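Local coordinates for protein 5-Carboxyvanillate Decarboxylase (Novosphingobium aromaticivorans, PDB 4QRN) that probably removes a carboxyl group from 5-carboxyvanillate as a metal-dependent carboxy-lyase, at residues 209-222 with 233-245. Residues are numbered along the deposited sequence; the frame is centred on the assembly and turned at random. Where two conformers were deposited one is given.
With MN (manganese (II) ion), chain E; 1DF (4-hydroxy-3-methoxy-5-nitrobenzoic acid), chain F.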
loop_
_atom_site.group_PDB
_atom_site.type_symbol
_atom_site.label_atom_id
_atom_site.label_comp_id
_atom_site.label_asym_id
_atom_site.label_seq_id
_atom_site.Cartn_x
_atom_site.Cartn_y
_atom_site.Cartn_z
ATOM N N ILE A 209 1.652 -5.771 -15.361
ATOM C CA ILE A 209 0.409 -5.864 -14.589
ATOM C C ILE A 209 0.036 -4.440 -14.223
ATOM O O ILE A 209 0.661 -3.813 -13.364
ATOM C CB ILE A 209 0.506 -6.756 -13.355
ATOM C CG1 ILE A 209 0.914 -8.167 -13.759
ATOM C CG2 ILE A 209 -0.874 -6.789 -12.662
ATOM C CD1 ILE A 209 1.048 -9.146 -12.599
ATOM N N HIS A 210 -0.949 -3.916 -14.944
ATOM C CA HIS A 210 -1.453 -2.570 -14.748
ATOM C C HIS A 210 -2.610 -2.611 -13.748
ATOM O O HIS A 210 -3.309 -3.624 -13.655
ATOM C CB HIS A 210 -1.970 -2.067 -16.100
ATOM C CG HIS A 210 -2.383 -0.629 -16.087
ATOM N ND1 HIS A 210 -3.613 -0.213 -15.645
ATOM C CD2 HIS A 210 -1.706 0.492 -16.443
ATOM C CE1 HIS A 210 -3.666 1.113 -15.714
ATOM N NE2 HIS A 210 -2.531 1.567 -16.220
ATOM N N PRO A 211 -2.876 -1.515 -13.020
ATOM C CA PRO A 211 -3.986 -1.571 -12.070
ATOM C C PRO A 211 -5.349 -1.718 -12.729
ATOM O O PRO A 211 -5.587 -1.455 -13.915
ATOM C CB PRO A 211 -3.912 -0.218 -11.357
ATOM C CG PRO A 211 -2.485 0.212 -11.464
ATOM C CD PRO A 211 -2.051 -0.300 -12.840
ATOM N N ALA A 212 -6.279 -2.108 -11.872
ATOM C CA ALA A 212 -7.705 -2.043 -12.107
ATOM C C ALA A 212 -8.332 -1.707 -10.777
ATOM O O ALA A 212 -7.723 -1.846 -9.714
ATOM C CB ALA A 212 -8.247 -3.375 -12.642
ATOM N N THR A 213 -9.590 -1.296 -10.826
ATOM C CA THR A 213 -10.386 -1.271 -9.623
ATOM C C THR A 213 -10.438 -2.666 -8.988
ATOM O O THR A 213 -10.414 -3.685 -9.682
ATOM C CB THR A 213 -11.826 -0.801 -9.916
ATOM O OG1 THR A 213 -12.377 -1.517 -11.035
ATOM C CG2 THR A 213 -11.855 0.681 -10.223
ATOM N N SER A 214 -10.532 -2.681 -7.668
ATOM C CA SER A 214 -10.663 -3.920 -6.935
ATOM C C SER A 214 -11.955 -4.630 -7.321
ATOM O O SER A 214 -12.935 -3.986 -7.709
ATOM C CB SER A 214 -10.720 -3.602 -5.441
ATOM O OG SER A 214 -9.521 -3.005 -4.968
ATOM N N PRO A 215 -11.982 -5.955 -7.185
ATOM C CA PRO A 215 -13.236 -6.677 -7.394
ATOM C C PRO A 215 -14.257 -6.386 -6.297
ATOM O O PRO A 215 -13.916 -5.825 -5.249
ATOM C CB PRO A 215 -12.796 -8.143 -7.407
ATOM C CG PRO A 215 -11.581 -8.165 -6.511
ATOM C CD PRO A 215 -10.889 -6.843 -6.750
ATOM N N ASP A 216 -15.501 -6.769 -6.541
ATOM C CA ASP A 216 -16.565 -6.521 -5.591
ATOM C C ASP A 216 -16.266 -7.132 -4.223
ATOM O O ASP A 216 -16.771 -6.640 -3.209
ATOM C CB ASP A 216 -17.893 -7.064 -6.134
ATOM C CG ASP A 216 -18.546 -6.144 -7.149
ATOM O OD1 ASP A 216 -18.026 -5.057 -7.445
ATOM O OD2 ASP A 216 -19.618 -6.521 -7.669
ATOM N N SER A 217 -15.464 -8.192 -4.175
ATOM C CA SER A 217 -15.074 -8.827 -2.911
ATOM C C SER A 217 -14.200 -7.949 -2.014
ATOM O O SER A 217 -13.993 -8.275 -0.853
ATOM C CB SER A 217 -14.292 -10.113 -3.209
ATOM O OG SER A 217 -13.137 -9.797 -3.962
ATOM N N MET A 218 -13.660 -6.858 -2.545
ATOM C CA MET A 218 -12.698 -6.042 -1.797
ATOM C C MET A 218 -12.963 -4.546 -1.847
ATOM O O MET A 218 -12.412 -3.797 -1.042
ATOM C CB MET A 218 -11.288 -6.371 -2.356
ATOM C CG MET A 218 -10.101 -5.956 -1.586
ATOM S SD MET A 218 -8.729 -7.013 -2.096
ATOM C CE MET A 218 -7.485 -6.105 -1.156
ATOM N N ILE A 219 -13.783 -4.071 -2.772
ATOM C CA ILE A 219 -13.820 -2.637 -3.043
ATOM C C ILE A 219 -14.579 -1.779 -2.033
ATOM O O ILE A 219 -14.331 -0.567 -1.958
ATOM C CB ILE A 219 -14.391 -2.406 -4.472
ATOM C CG1 ILE A 219 -14.022 -1.022 -5.011
ATOM C CG2 ILE A 219 -15.898 -2.671 -4.499
ATOM C CD1 ILE A 219 -14.389 -0.839 -6.461
ATOM N N ASP A 220 -15.543 -2.350 -1.305
ATOM C CA ASP A 220 -16.545 -1.486 -0.666
ATOM C C ASP A 220 -15.979 -0.368 0.236
ATOM O O ASP A 220 -16.399 0.774 0.095
ATOM C CB ASP A 220 -17.576 -2.289 0.139
ATOM C CG ASP A 220 -18.630 -2.965 -0.706
ATOM O OD1 ASP A 220 -18.679 -2.776 -1.924
ATOM O OD2 ASP A 220 -19.406 -3.721 -0.080
ATOM N N PRO A 221 -15.066 -0.679 1.185
ATOM C CA PRO A 221 -14.619 0.407 2.065
ATOM C C PRO A 221 -13.853 1.494 1.326
ATOM O O PRO A 221 -13.917 2.660 1.710
ATOM C CB PRO A 221 -13.742 -0.319 3.094
ATOM C CG PRO A 221 -14.259 -1.712 3.103
ATOM C CD PRO A 221 -14.569 -1.981 1.656
ATOM N N MET A 222 -13.150 1.124 0.270
ATOM C CA MET A 222 -12.410 2.128 -0.499
ATOM C C MET A 222 -13.386 2.993 -1.296
ATOM O O MET A 222 -13.282 4.223 -1.331
ATOM C CB MET A 222 -11.385 1.448 -1.405
ATOM C CG MET A 222 -10.271 0.791 -0.592
ATOM S SD MET A 222 -9.048 -0.072 -1.565
ATOM C CE MET A 222 -10.055 -1.398 -2.185
ATOM N N GLY A 233 -6.784 2.560 -4.209
ATOM C CA GLY A 233 -7.216 1.209 -4.502
ATOM C C GLY A 233 -6.444 0.569 -5.637
ATOM O O GLY A 233 -6.186 -0.632 -5.610
ATOM N N PHE A 234 -6.053 1.352 -6.642
ATOM C CA PHE A 234 -5.210 0.794 -7.712
ATOM C C PHE A 234 -3.941 0.156 -7.141
ATOM O O PHE A 234 -3.536 -0.921 -7.575
ATOM C CB PHE A 234 -4.826 1.902 -8.704
ATOM C CG PHE A 234 -5.855 2.204 -9.782
ATOM C CD1 PHE A 234 -7.170 1.757 -9.725
ATOM C CD2 PHE A 234 -5.451 2.959 -10.885
ATOM C CE1 PHE A 234 -8.067 2.065 -10.766
ATOM C CE2 PHE A 234 -6.341 3.275 -11.910
ATOM C CZ PHE A 234 -7.650 2.824 -11.848
ATOM N N GLY A 235 -3.284 0.855 -6.210
ATOM C CA GLY A 235 -2.045 0.351 -5.643
ATOM C C GLY A 235 -2.257 -0.869 -4.771
ATOM O O GLY A 235 -1.412 -1.759 -4.733
ATOM N N VAL A 236 -3.363 -0.900 -4.039
ATOM C CA VAL A 236 -3.698 -2.063 -3.222
ATOM C C VAL A 236 -3.875 -3.277 -4.129
ATOM O O VAL A 236 -3.284 -4.341 -3.909
ATOM C CB VAL A 236 -4.975 -1.790 -2.414
ATOM C CG1 VAL A 236 -5.510 -3.094 -1.785
ATOM C CG2 VAL A 236 -4.731 -0.709 -1.339
ATOM N N GLU A 237 -4.734 -3.128 -5.141
ATOM C CA GLU A 237 -5.068 -4.224 -6.039
ATOM C C GLU A 237 -3.816 -4.776 -6.726
ATOM O O GLU A 237 -3.585 -5.976 -6.797
ATOM C CB GLU A 237 -6.095 -3.713 -7.057
ATOM C CG GLU A 237 -6.278 -4.582 -8.282
ATOM C CD GLU A 237 -6.831 -5.985 -8.067
ATOM O OE1 GLU A 237 -7.442 -6.270 -7.020
ATOM O OE2 GLU A 237 -6.671 -6.788 -9.011
ATOM N N THR A 238 -3.005 -3.868 -7.261
ATOM C CA THR A 238 -1.900 -4.284 -8.118
ATOM C C THR A 238 -0.735 -4.806 -7.280
ATOM O O THR A 238 -0.107 -5.803 -7.633
ATOM C CB THR A 238 -1.453 -3.114 -9.002
ATOM O OG1 THR A 238 -2.597 -2.524 -9.609
ATOM C CG2 THR A 238 -0.521 -3.603 -10.100
ATOM N N GLY A 239 -0.431 -4.137 -6.172
ATOM C CA GLY A 239 0.591 -4.641 -5.276
ATOM C C GLY A 239 0.206 -6.009 -4.724
ATOM O O GLY A 239 1.040 -6.910 -4.628
ATOM N N MET A 240 -1.052 -6.179 -4.349
ATOM C CA MET A 240 -1.517 -7.488 -3.904
ATOM C C MET A 240 -1.292 -8.541 -4.986
ATOM O O MET A 240 -0.858 -9.658 -4.711
ATOM C CB MET A 240 -3.005 -7.447 -3.541
ATOM C CG MET A 240 -3.513 -8.781 -3.004
ATOM S SD MET A 240 -5.288 -8.779 -2.690
ATOM C CE MET A 240 -5.963 -8.558 -4.318
ATOM N N HIS A 241 -1.636 -8.188 -6.221
ATOM C CA HIS A 241 -1.544 -9.144 -7.321
ATOM C C HIS A 241 -0.098 -9.567 -7.568
ATOM O O HIS A 241 0.198 -10.762 -7.698
ATOM C CB HIS A 241 -2.161 -8.537 -8.569
ATOM C CG HIS A 241 -2.606 -9.541 -9.583
ATOM N ND1 HIS A 241 -3.530 -9.212 -10.540
ATOM C CD2 HIS A 241 -2.343 -10.867 -9.752
ATOM C CE1 HIS A 241 -3.788 -10.283 -11.274
ATOM N NE2 HIS A 241 -3.094 -11.307 -10.818
ATOM N N LEU A 242 0.814 -8.599 -7.637
ATOM C CA LEU A 242 2.216 -8.931 -7.823
ATOM C C LEU A 242 2.724 -9.755 -6.640
ATOM O O LEU A 242 3.445 -10.755 -6.815
ATOM C CB LEU A 242 3.045 -7.681 -8.024
ATOM C CG LEU A 242 4.555 -7.915 -8.151
ATOM C CD1 LEU A 242 4.910 -8.899 -9.270
ATOM C CD2 LEU A 242 5.246 -6.578 -8.354
ATOM N N LEU A 243 2.360 -9.358 -5.414
ATOM C CA LEU A 243 2.832 -10.084 -4.246
ATOM C C LEU A 243 2.341 -11.533 -4.251
ATOM O O LEU A 243 3.090 -12.455 -3.930
ATOM C CB LEU A 243 2.409 -9.359 -2.975
ATOM C CG LEU A 243 2.917 -9.949 -1.663
ATOM C CD1 LEU A 243 4.444 -10.063 -1.622
ATOM C CD2 LEU A 243 2.426 -9.105 -0.483
ATOM N N ARG A 244 1.075 -11.766 -4.617
ATOM C CA ARG A 244 0.479 -13.112 -4.738
ATOM C C ARG A 244 1.271 -13.966 -5.716
ATOM O O ARG A 244 1.502 -15.147 -5.504
ATOM C CB ARG A 244 -0.978 -13.025 -5.252
ATOM C CG ARG A 244 -1.985 -12.679 -4.155
ATOM C CD ARG A 244 -3.454 -12.622 -4.591
ATOM N NE ARG A 244 -3.939 -13.881 -5.143
ATOM C CZ ARG A 244 -5.158 -14.389 -4.951
ATOM N NH1 ARG A 244 -5.489 -15.510 -5.562
ATOM N NH2 ARG A 244 -6.045 -13.802 -4.152
ATOM N N LEU A 245 1.647 -13.353 -6.835
ATOM C CA LEU A 245 2.418 -14.081 -7.829
ATOM C C LEU A 245 3.821 -14.420 -7.331
ATOM O O LEU A 245 4.310 -15.540 -7.537
ATOM C CB LEU A 245 2.490 -13.281 -9.118
ATOM C CG LEU A 245 1.229 -13.379 -9.967
ATOM C CD1 LEU A 245 1.195 -12.268 -11.017
ATOM C CD2 LEU A 245 1.149 -14.750 -10.651
HETATM MN MN MN E . -1.967 3.723 -16.258
HETATM C C1 1DF F . -6.299 6.428 -13.935
HETATM C CO1 1DF F . -4.961 6.309 -13.685
HETATM C CO2 1DF F . -6.925 5.495 -14.791
HETATM C CM1 1DF F . -4.268 5.280 -14.408
HETATM C CM2 1DF F . -6.191 4.620 -15.565
HETATM O OM 1DF F . -6.744 3.732 -16.444
HETATM C CZ 1DF F . -4.807 4.576 -15.482
HETATM C CC 1DF F . -7.133 7.463 -13.276
HETATM C CV 1DF F . -8.157 3.541 -16.376
HETATM O O1 1DF F . -6.560 8.581 -12.940
HETATM O O2 1DF F . -8.333 7.230 -13.093
HETATM O O3 1DF F . -4.077 3.890 -16.311
HETATM N N 1DF F . -2.976 4.845 -13.774
HETATM O O11 1DF F . -2.346 3.910 -14.181
HETATM O O22 1DF F . -2.652 5.401 -12.688
HETATM O O HOH W 1 -7.981 -5.165 -4.649
HETATM O O HOH W 2 -1.665 3.647 -18.426
#
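Pro211 lies against helix 233-248 between Phe234 and Thr238, its CB 3.5 Å from Phe234 CG. Its CA is 3.0 Å from Thr238 OG1. That hydroxyl is turned back along the helix to Phe234 O (2.8 Å), which also takes Thr238 N from the opposite face of its plane. With CG anti to the carbonyl carbon (chi1 -84°), the Phe234 ring runs obliquely beside the backbone of Ala212 and Thr213 and offers its edge to the inhibitor, CE2 lying 3.7 Å from the inhibitor ring carbon CO2. Cut back to an alanine, this position would probably lose the ring edge that touches the inhibitor and leave Pro211 CB less covered. In the distorted (beta/alpha)8 barrel of the amidohydrolase family, His210 follows strand 207-209 and binds manganese through NE2 alongside Glu41 and Asp336, while ND1 donates to a lone pair of Pro211 O, fixing the ring's rotation. Toward the C-terminal end of segment 233-245, Ile209 CD1 meets Leu245 CD1 tip to tip at 3.5 Å. The packing is looser from Ser214 onward: a water joins Ser214 OG to Glu237 OE1, donating to the latter; OE1 also hydrogen-bonds Tyr187, and OE2 Ser181. Beyond it the extended Met218 touches Val236 CG1 with CE (3.7 Å), near where Met222 packs on Met240 of the second subunit.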